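Local coordinates for protein 3-phosphoshikimate 1-carboxyvinyltransferase (Streptomyces sviceus, PDB 7M0O) that probably transfers the enolpyruvyl group of phosphoenolpyruvate to the 5-hydroxyl of shikimate-3-phosphate, the sixth step of chorismate biosynthesis, at residues Asp295-Leu300 / Glu328-Asn333. Residues are numbered along the deposited sequence; the frame is centred on the assembly and turned at random.
Sequences DTMPTL and EACAEN
Met297 and Pro298, in the first turn of helix 297-303, both rest on Cys330 of helix 326-336. In this EPSP synthase fold, helix 297-303 follows strand 286-289 and helix 326-336 follows strand 311-314; the two strands run parallel in a four-stranded mixed sheet. Asp295, the predicted proton acceptor and part of the predicted shikimate-3-phosphate site, lies in the 3-10 turn just before the helix. Its OD1 forms a long, weak ion pair with NH1 of Arg326, a residue predicted to bind phosphoenolpyruvate, at the start of the partner helix. Thr296 O accepts a hydrogen bond from the backbone N of Leu300 and so closes the first helical turn. Met297 extends away from its own backbone N at chi1 (175°), then bends at chi2 and chi3, which brings SD round to 4.0 Å from Cys330 SG. This is thioether against thiol; no hydrogen bond joins the two segments. Pro298 gives the closer contact, with its CB 3.7 Å from Cys330 SG. Its CA lies 3.8 Å from the same sulfur and its CG 4.1 Å from it, so the sulfur lies over one face of the proline ring, displaced toward and beyond its CA-CB side. All three touching residues are buried, and the two segments bury only about 95 Å² between them, both sides summed. Thr299 turns away, to helices 223-235 and 257-263. One turn beyond Cys330, Asn333 folds back on its own helix: its ND2 donates to Ala329 O at 2.9 Å, from the opposite face of that carbonyl to Asn333 N.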
loop_
_atom_site.group_PDB
_atom_site.type_symbol
_atom_site.label_atom_id
_atom_site.label_comp_id
_atom_site.label_asym_id
_atom_site.label_seq_id
_atom_site.Cartn_x
_atom_site.Cartn_y
_atom_site.Cartn_z
ATOM N N ASP A 295 6.127 6.368 8.246
ATOM C CA ASP A 295 4.897 5.773 8.771
ATOM C C ASP A 295 5.158 4.879 9.989
ATOM O O ASP A 295 4.207 4.567 10.722
ATOM C CB ASP A 295 4.189 4.975 7.680
ATOM C CG ASP A 295 3.469 5.881 6.653
ATOM O OD1 ASP A 295 3.299 7.089 6.911
ATOM O OD2 ASP A 295 3.067 5.388 5.581
ATOM N N THR A 296 6.406 4.439 10.201
ATOM C CA THR A 296 6.773 3.644 11.370
ATOM C C THR A 296 7.402 4.467 12.485
ATOM O O THR A 296 7.745 3.903 13.540
ATOM C CB THR A 296 7.721 2.481 10.998
ATOM O OG1 THR A 296 9.017 2.961 10.585
ATOM C CG2 THR A 296 7.105 1.623 9.910
ATOM N N MET A 297 7.518 5.788 12.312
ATOM C CA MET A 297 7.939 6.623 13.433
ATOM C C MET A 297 7.095 6.391 14.682
ATOM O O MET A 297 7.684 6.258 15.770
ATOM C CB MET A 297 7.929 8.108 13.027
ATOM C CG MET A 297 8.243 9.058 14.199
ATOM S SD MET A 297 6.865 9.429 15.306
ATOM C CE MET A 297 5.773 10.359 14.215
ATOM N N PRO A 298 5.756 6.304 14.617
ATOM C CA PRO A 298 4.999 6.050 15.855
ATOM C C PRO A 298 5.285 4.684 16.437
ATOM O O PRO A 298 5.241 4.531 17.664
ATOM C CB PRO A 298 3.527 6.201 15.426
ATOM C CG PRO A 298 3.605 7.137 14.184
ATOM C CD PRO A 298 4.877 6.698 13.497
ATOM N N THR A 299 5.587 3.691 15.595
ATOM C CA THR A 299 5.900 2.364 16.109
ATOM C C THR A 299 7.115 2.411 17.023
ATOM O O THR A 299 7.145 1.754 18.074
ATOM C CB THR A 299 6.129 1.393 14.945
ATOM O OG1 THR A 299 5.094 1.570 13.970
ATOM C CG2 THR A 299 6.100 -0.047 15.451
ATOM N N LEU A 300 8.142 3.183 16.631
ATOM C CA LEU A 300 9.314 3.345 17.487
ATOM C C LEU A 300 8.998 4.198 18.714
ATOM O O LEU A 300 9.455 3.895 19.820
ATOM C CB LEU A 300 10.465 3.969 16.698
ATOM C CG LEU A 300 11.732 4.212 17.544
ATOM C CD1 LEU A 300 12.203 2.917 18.189
ATOM C CD2 LEU A 300 12.880 4.843 16.738
ATOM N N GLU A 328 3.259 15.440 17.191
ATOM C CA GLU A 328 2.620 15.966 18.395
ATOM C C GLU A 328 1.750 14.918 19.075
ATOM O O GLU A 328 1.664 14.892 20.308
ATOM C CB GLU A 328 1.782 17.197 18.065
ATOM C CG GLU A 328 2.573 18.415 17.648
ATOM C CD GLU A 328 3.435 18.993 18.762
ATOM O OE1 GLU A 328 3.039 18.937 19.945
ATOM O OE2 GLU A 328 4.528 19.492 18.451
ATOM N N ALA A 329 1.061 14.077 18.293
ATOM C CA ALA A 329 0.185 13.063 18.875
ATOM C C ALA A 329 0.978 12.028 19.662
ATOM O O ALA A 329 0.551 11.599 20.739
ATOM C CB ALA A 329 -0.639 12.382 17.781
ATOM N N CYS A 330 2.144 11.629 19.151
ATOM C CA CYS A 330 3.011 10.735 19.908
ATOM C C CYS A 330 3.484 11.381 21.204
ATOM O O CYS A 330 3.474 10.746 22.265
ATOM C CB CYS A 330 4.198 10.302 19.040
ATOM S SG CYS A 330 3.758 9.023 17.835
ATOM N N ALA A 331 3.926 12.640 21.129
ATOM C CA ALA A 331 4.384 13.327 22.329
ATOM C C ALA A 331 3.254 13.479 23.341
ATOM O O ALA A 331 3.443 13.252 24.542
ATOM C CB ALA A 331 4.961 14.695 21.963
ATOM N N GLU A 332 2.074 13.873 22.876
ATOM C CA GLU A 332 0.978 14.094 23.808
ATOM C C GLU A 332 0.613 12.804 24.533
ATOM O O GLU A 332 0.388 12.806 25.746
ATOM C CB GLU A 332 -0.234 14.665 23.073
ATOM C CG GLU A 332 -1.371 15.056 24.006
ATOM C CD GLU A 332 -2.649 15.419 23.267
ATOM O OE1 GLU A 332 -2.662 15.398 22.014
ATOM O OE2 GLU A 332 -3.645 15.729 23.955
ATOM N N ASN A 333 0.570 11.686 23.809
ATOM C CA ASN A 333 0.153 10.434 24.431
ATOM C C ASN A 333 1.247 9.870 25.332
ATOM O O ASN A 333 0.956 9.320 26.400
ATOM C CB ASN A 333 -0.259 9.446 23.342
ATOM C CG ASN A 333 -1.678 9.709 22.843
ATOM O OD1 ASN A 333 -2.645 9.631 23.617
ATOM N ND2 ASN A 333 -1.811 10.057 21.572
#